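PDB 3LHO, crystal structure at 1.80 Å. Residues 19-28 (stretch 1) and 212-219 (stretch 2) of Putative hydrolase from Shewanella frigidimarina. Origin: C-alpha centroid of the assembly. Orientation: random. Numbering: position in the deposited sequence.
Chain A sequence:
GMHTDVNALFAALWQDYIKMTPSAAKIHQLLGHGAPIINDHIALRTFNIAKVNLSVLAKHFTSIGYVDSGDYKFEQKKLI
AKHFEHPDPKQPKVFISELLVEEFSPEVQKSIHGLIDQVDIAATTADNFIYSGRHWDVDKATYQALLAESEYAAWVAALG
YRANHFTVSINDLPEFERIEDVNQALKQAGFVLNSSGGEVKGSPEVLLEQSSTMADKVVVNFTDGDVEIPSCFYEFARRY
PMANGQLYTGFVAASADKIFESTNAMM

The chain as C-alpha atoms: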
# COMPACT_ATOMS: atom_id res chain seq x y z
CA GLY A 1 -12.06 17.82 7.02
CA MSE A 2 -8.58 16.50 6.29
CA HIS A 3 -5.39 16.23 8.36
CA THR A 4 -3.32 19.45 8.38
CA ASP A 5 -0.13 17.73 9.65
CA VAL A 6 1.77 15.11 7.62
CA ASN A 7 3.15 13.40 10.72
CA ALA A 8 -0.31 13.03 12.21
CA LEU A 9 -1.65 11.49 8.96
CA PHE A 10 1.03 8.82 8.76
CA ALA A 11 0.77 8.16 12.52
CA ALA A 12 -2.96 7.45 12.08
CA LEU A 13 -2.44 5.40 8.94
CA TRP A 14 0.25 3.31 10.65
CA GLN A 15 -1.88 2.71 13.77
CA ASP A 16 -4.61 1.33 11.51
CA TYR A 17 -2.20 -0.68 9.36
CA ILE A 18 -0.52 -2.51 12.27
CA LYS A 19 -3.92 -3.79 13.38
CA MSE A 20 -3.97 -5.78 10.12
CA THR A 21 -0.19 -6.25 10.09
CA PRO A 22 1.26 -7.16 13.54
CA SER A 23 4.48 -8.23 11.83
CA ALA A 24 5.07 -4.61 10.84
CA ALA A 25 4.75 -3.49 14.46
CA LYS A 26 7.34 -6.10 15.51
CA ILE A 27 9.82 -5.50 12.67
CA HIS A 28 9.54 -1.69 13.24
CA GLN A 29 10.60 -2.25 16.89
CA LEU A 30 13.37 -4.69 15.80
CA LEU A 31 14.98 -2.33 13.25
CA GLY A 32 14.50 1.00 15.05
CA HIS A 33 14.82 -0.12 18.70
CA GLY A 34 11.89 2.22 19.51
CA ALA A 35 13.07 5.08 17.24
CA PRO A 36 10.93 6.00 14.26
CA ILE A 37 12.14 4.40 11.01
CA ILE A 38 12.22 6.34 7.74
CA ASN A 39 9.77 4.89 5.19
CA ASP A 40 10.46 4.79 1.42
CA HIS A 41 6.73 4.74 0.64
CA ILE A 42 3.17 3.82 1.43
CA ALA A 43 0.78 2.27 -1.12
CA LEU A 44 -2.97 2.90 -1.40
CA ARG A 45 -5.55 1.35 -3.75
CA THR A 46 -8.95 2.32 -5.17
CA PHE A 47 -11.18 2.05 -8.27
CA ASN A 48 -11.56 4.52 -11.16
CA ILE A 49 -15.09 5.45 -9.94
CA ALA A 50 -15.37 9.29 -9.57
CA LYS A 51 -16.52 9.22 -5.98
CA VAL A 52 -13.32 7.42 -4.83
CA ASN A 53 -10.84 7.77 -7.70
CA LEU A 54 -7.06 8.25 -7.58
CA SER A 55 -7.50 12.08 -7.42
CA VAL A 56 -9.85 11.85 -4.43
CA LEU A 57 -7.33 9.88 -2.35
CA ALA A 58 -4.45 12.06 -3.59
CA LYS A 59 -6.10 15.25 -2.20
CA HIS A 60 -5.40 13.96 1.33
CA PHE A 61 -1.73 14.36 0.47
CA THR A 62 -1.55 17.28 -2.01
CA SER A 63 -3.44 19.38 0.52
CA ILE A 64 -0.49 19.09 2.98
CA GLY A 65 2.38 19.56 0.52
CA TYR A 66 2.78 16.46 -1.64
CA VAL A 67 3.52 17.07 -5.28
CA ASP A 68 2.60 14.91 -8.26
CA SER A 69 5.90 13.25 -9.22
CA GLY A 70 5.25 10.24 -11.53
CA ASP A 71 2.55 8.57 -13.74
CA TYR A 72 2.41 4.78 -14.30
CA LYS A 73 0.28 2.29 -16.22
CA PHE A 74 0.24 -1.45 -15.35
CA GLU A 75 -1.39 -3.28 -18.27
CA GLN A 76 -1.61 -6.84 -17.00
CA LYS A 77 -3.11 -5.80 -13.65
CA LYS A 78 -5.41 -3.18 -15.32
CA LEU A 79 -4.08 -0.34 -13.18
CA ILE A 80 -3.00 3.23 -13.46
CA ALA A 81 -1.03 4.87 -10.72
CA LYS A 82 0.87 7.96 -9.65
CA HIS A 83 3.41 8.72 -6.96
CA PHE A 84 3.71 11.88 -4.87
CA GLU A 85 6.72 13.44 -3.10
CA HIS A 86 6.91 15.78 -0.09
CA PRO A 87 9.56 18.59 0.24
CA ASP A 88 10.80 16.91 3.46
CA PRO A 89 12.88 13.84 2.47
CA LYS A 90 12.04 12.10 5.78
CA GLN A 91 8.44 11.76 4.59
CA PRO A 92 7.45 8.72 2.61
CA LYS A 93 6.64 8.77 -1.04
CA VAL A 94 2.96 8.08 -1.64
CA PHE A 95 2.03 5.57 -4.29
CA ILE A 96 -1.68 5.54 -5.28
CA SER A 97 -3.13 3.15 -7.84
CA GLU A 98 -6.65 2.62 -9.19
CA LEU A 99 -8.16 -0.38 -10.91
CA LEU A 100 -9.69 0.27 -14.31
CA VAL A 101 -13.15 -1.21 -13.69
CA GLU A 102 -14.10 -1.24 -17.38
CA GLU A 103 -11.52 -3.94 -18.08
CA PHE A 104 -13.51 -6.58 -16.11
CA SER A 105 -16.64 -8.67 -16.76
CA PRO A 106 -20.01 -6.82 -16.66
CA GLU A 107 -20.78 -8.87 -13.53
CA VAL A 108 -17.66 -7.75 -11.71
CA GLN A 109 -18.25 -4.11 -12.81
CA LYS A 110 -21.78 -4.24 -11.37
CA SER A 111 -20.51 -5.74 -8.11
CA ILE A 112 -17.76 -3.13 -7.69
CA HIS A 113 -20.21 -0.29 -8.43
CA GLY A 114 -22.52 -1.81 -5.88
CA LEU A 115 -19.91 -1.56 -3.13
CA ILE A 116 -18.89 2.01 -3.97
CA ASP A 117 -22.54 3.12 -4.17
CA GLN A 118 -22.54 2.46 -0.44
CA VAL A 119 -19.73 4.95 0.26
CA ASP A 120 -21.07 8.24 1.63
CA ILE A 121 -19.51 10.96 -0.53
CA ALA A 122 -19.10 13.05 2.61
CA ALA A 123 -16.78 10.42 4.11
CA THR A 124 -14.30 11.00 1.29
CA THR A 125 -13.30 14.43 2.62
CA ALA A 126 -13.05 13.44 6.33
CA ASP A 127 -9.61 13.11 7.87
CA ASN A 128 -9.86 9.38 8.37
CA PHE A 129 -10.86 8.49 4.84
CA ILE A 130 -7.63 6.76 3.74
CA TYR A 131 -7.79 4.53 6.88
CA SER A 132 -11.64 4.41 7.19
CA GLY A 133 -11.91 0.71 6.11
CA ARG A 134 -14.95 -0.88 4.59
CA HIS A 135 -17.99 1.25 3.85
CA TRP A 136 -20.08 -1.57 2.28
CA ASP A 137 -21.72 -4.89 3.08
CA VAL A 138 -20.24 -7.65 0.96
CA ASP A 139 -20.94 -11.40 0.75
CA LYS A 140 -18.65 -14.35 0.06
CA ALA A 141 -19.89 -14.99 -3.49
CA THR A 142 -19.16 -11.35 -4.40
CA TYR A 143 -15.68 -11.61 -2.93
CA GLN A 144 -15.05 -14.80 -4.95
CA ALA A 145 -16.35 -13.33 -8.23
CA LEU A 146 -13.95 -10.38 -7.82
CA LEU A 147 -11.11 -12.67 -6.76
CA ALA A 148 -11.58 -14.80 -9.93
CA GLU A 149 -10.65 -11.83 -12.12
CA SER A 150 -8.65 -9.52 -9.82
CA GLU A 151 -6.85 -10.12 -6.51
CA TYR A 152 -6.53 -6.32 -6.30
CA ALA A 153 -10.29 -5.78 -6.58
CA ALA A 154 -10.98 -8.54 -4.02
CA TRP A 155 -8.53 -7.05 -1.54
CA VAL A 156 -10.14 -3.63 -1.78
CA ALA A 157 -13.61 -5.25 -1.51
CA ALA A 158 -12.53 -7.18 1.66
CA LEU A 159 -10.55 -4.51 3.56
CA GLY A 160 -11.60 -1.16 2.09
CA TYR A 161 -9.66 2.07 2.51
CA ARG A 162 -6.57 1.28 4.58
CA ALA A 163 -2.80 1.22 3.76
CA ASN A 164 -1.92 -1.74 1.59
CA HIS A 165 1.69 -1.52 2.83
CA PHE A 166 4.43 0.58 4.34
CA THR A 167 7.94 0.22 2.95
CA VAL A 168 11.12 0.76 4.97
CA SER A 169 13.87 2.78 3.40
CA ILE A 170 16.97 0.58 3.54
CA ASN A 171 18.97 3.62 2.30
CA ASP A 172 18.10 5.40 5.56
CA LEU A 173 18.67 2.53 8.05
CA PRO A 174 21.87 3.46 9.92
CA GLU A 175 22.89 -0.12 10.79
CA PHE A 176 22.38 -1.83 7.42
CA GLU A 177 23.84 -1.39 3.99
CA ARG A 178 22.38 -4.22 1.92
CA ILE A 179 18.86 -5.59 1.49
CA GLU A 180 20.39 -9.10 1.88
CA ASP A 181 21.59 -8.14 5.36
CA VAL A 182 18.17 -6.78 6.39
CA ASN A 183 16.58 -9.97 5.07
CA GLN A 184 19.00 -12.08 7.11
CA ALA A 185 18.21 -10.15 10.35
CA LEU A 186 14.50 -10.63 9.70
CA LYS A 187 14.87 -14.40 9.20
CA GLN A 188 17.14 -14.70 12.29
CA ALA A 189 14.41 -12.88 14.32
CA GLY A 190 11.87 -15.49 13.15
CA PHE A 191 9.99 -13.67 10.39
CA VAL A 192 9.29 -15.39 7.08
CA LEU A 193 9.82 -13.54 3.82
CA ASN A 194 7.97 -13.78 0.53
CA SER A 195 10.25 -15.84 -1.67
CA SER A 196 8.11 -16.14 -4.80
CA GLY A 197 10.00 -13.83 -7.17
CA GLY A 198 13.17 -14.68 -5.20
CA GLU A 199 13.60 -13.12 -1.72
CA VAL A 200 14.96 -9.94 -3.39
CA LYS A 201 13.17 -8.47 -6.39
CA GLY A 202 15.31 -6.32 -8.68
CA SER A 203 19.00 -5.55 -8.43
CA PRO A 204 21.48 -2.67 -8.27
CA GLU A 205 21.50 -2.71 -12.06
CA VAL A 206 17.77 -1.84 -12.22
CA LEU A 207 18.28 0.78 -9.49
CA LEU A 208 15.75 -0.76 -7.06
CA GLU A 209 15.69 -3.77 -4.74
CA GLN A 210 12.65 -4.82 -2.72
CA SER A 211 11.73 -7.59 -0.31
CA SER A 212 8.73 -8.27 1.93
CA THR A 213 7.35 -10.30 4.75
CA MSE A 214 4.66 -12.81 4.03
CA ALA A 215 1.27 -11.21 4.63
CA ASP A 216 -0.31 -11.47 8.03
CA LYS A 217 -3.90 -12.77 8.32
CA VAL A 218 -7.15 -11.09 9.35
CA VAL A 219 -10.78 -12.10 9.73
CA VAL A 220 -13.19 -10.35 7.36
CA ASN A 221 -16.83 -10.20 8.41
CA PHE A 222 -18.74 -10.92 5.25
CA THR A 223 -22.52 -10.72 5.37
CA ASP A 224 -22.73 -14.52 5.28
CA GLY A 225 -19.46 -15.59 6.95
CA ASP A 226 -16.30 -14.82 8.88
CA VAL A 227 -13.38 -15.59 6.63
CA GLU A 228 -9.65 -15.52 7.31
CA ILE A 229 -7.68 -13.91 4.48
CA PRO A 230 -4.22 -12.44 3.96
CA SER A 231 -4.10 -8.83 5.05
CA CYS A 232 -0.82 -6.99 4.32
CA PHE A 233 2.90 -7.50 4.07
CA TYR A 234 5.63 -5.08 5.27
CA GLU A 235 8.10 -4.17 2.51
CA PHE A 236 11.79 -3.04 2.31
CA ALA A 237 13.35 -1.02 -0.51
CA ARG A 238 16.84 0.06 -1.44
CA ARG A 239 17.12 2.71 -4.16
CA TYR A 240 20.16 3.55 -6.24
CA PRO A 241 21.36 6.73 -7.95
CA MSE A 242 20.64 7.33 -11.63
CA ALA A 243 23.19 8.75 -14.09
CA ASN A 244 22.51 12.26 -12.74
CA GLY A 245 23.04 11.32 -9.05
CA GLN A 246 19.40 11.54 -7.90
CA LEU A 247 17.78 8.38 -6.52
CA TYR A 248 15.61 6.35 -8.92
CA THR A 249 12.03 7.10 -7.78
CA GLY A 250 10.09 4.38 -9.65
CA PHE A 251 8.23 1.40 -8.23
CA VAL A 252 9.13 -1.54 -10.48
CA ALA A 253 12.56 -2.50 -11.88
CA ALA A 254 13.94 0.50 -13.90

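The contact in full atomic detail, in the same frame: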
# COMPACT_ATOMS: atom_id res chain seq x y z
N LYS A 19 -2.83 -2.95 12.97
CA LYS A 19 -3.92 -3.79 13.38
C LYS A 19 -4.10 -4.96 12.43
O LYS A 19 -4.43 -6.04 12.88
CB LYS A 19 -5.24 -3.02 13.50
CG LYS A 19 -5.23 -1.94 14.54
CD LYS A 19 -6.55 -1.15 14.48
CE LYS A 19 -6.54 0.02 15.42
NZ LYS A 19 -7.80 0.80 15.23
N MSE A 20 -3.92 -4.74 11.13
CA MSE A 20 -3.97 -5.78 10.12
C MSE A 20 -2.64 -6.51 10.05
O MSE A 20 -2.62 -7.66 9.65
CB MSE A 20 -4.17 -5.20 8.71
CG MSE A 20 -5.56 -4.73 8.44
SE MSE A 20 -5.65 -4.12 6.67
CE MSE A 20 -4.61 -2.51 6.82
N THR A 21 -1.56 -5.82 10.43
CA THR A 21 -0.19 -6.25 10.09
C THR A 21 0.72 -6.22 11.35
O THR A 21 1.67 -5.42 11.44
CB THR A 21 0.39 -5.34 8.98
OG1 THR A 21 -0.65 -5.00 8.06
CG2 THR A 21 1.53 -6.03 8.23
N PRO A 22 0.46 -7.12 12.31
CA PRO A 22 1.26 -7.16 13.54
C PRO A 22 2.75 -7.36 13.29
O PRO A 22 3.56 -6.84 14.05
CB PRO A 22 0.68 -8.36 14.32
CG PRO A 22 -0.13 -9.11 13.36
CD PRO A 22 -0.63 -8.12 12.35
N SER A 23 3.09 -8.06 12.20
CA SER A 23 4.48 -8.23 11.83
C SER A 23 5.22 -6.89 11.63
O SER A 23 6.38 -6.76 12.01
CB SER A 23 4.60 -9.05 10.55
OG SER A 23 4.14 -10.38 10.77
N ALA A 24 4.53 -5.92 11.04
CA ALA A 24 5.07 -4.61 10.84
C ALA A 24 5.37 -3.97 12.20
O ALA A 24 6.41 -3.35 12.39
CB ALA A 24 4.10 -3.73 9.96
N ALA A 25 4.47 -4.12 13.15
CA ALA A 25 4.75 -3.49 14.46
C ALA A 25 6.04 -4.10 15.04
O ALA A 25 6.92 -3.38 15.56
CB ALA A 25 3.55 -3.61 15.44
N LYS A 26 6.18 -5.41 14.91
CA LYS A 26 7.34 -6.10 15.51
C LYS A 26 8.64 -5.76 14.78
O LYS A 26 9.65 -5.48 15.42
CB LYS A 26 7.12 -7.62 15.54
CG LYS A 26 5.97 -8.05 16.43
CD LYS A 26 5.85 -9.57 16.44
CE LYS A 26 4.68 -10.08 17.26
NZ LYS A 26 4.47 -11.55 17.06
N ILE A 27 8.62 -5.80 13.46
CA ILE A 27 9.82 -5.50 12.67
C ILE A 27 10.23 -4.01 12.85
O ILE A 27 11.41 -3.71 12.93
CB ILE A 27 9.64 -5.91 11.20
CG1 ILE A 27 9.49 -7.44 11.14
CG2 ILE A 27 10.83 -5.40 10.33
CD1 ILE A 27 9.00 -7.99 9.82
N HIS A 28 9.25 -3.10 12.96
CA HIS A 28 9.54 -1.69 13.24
C HIS A 28 10.35 -1.57 14.55
O HIS A 28 11.38 -0.91 14.58
CB HIS A 28 8.25 -0.86 13.33
CG HIS A 28 8.48 0.62 13.45
ND1 HIS A 28 8.69 1.24 14.67
CD2 HIS A 28 8.51 1.60 12.51
CE1 HIS A 28 8.86 2.54 14.47
NE2 HIS A 28 8.75 2.79 13.17
N SER A 212 9.89 -8.40 1.05
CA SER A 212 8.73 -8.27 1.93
C SER A 212 8.53 -9.48 2.82
O SER A 212 8.93 -10.59 2.49
CB SER A 212 7.42 -8.02 1.14
OG SER A 212 7.21 -8.99 0.11
N THR A 213 7.87 -9.24 3.94
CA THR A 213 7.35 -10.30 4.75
C THR A 213 6.24 -11.00 4.00
O THR A 213 5.68 -10.49 3.04
CB THR A 213 6.77 -9.75 6.06
OG1 THR A 213 5.72 -8.82 5.76
CG2 THR A 213 7.83 -9.07 6.87
N MSE A 214 5.92 -12.21 4.43
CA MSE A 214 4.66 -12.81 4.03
C MSE A 214 3.54 -12.10 4.74
O MSE A 214 3.71 -11.67 5.87
CB MSE A 214 4.68 -14.27 4.39
CG MSE A 214 5.36 -15.10 3.31
SE MSE A 214 4.41 -16.71 3.47
CE MSE A 214 5.36 -17.29 4.87
N ALA A 215 2.41 -11.94 4.06
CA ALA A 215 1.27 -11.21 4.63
C ALA A 215 0.78 -11.84 5.92
O ALA A 215 0.80 -13.07 6.10
CB ALA A 215 0.12 -11.09 3.59
N ASP A 216 0.38 -11.00 6.86
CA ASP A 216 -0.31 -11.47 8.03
C ASP A 216 -1.74 -11.89 7.62
O ASP A 216 -2.09 -11.82 6.44
CB ASP A 216 -0.33 -10.39 9.11
CG ASP A 216 1.05 -10.17 9.74
OD1 ASP A 216 1.73 -11.15 10.08
OD2 ASP A 216 1.44 -9.00 9.92
N LYS A 217 -2.55 -12.28 8.60
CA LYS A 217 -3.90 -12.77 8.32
C LYS A 217 -4.87 -11.96 9.13
O LYS A 217 -4.55 -11.57 10.25
CB LYS A 217 -4.01 -14.25 8.71
CG LYS A 217 -3.12 -15.18 7.87
CD LYS A 217 -3.22 -16.67 8.31
CE LYS A 217 -2.47 -16.94 9.60
NZ LYS A 217 -2.11 -18.38 9.81
N VAL A 218 -6.07 -11.72 8.58
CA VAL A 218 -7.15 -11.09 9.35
C VAL A 218 -8.45 -11.76 9.04
O VAL A 218 -8.59 -12.40 8.01
CB VAL A 218 -7.32 -9.59 9.05
CG1 VAL A 218 -6.14 -8.81 9.58
CG2 VAL A 218 -7.54 -9.35 7.54
N VAL A 219 -9.43 -11.58 9.93
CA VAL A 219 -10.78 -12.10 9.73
C VAL A 219 -11.61 -10.97 9.09
O VAL A 219 -11.60 -9.85 9.56
CB VAL A 219 -11.44 -12.56 11.08
CG1 VAL A 219 -12.85 -13.03 10.83
CG2 VAL A 219 -10.62 -13.65 11.74
O HOH W 1 -3.22 -9.69 11.75

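The contact between the two stretches is small, burying 335 Å² summed over both sides, and it centres on one carboxylate. D216, in the loop just before the strand that starts at K217, directs its CA-to-CB bond toward stretch 1 and has 97 Å² covered by it, more than any other residue in the pair. Its side chain, with chi1 at -71° (m) and chi2 at -46°, brings both oxygens to the first turn of the helix that begins at P22. The backbone nitrogen S23 N donates to D216 OD2 over 3.0 Å with an N-H...acceptor angle of 157°, and the hydroxyl S23 OG donates to D216 OD1 over 2.6 Å. A serine suits this place because its short side chain, at chi1 -66° (m), sets the hydroxyl beside its own amide, so that one residue engages both carboxylate oxygens.

The helix start leaves that amide available: the first helical backbone bond runs from A24 N to T21 O (2.9 Å), and I27 N then closes on S23 O (2.8 Å). T21 occupies the N-cap position, but its side chain makes no capping bond; its OG1 is hydrogen-bonded to a residue flanking one of the stretches. With chi1 at -37° (m), it still leaves T21 CG2 3.4 Å from D216 OD2. P22 packs against the same oxygen, with P22 CD 3.3 Å from D216 OD2. The 3.2 Å between P22 N and D216 OD2 is not a hydrogen bond, since proline nitrogen has no hydrogen to share.

Apolar packing extends the contact in two directions from the carboxylate. On the strand side, the CA-to-CB bond of V218 points toward stretch 1, and with chi1 at -69° (m) V218 CG1 lies 4.2 Å from M20 CB. The same methyl comes close to a carbonyl oxygen, V218 CG1 to M20 O being 3.7 Å. M20, a buried selenomethionine (chi angles m, t, m), therefore meets the valine with the base of its side chain, while its end leads away. Further along the helix, the CA-to-CB bond of I27 points toward stretch 2, and chi1 -65° (m) with chi2 167° (t) places I27 CD1 3.4 Å from T213 CG2. T213, at chi1 59° (p), offers this methyl while its OG1 is hydrogen-bonded elsewhere in the structure; both residues are buried.

Water 1 joins the backbones near M20, donating to M20 O at 3.0 Å and to K217 O at 2.7 Å. These carbonyl oxygens lie 4.4 Å apart, M20 O to K217 O.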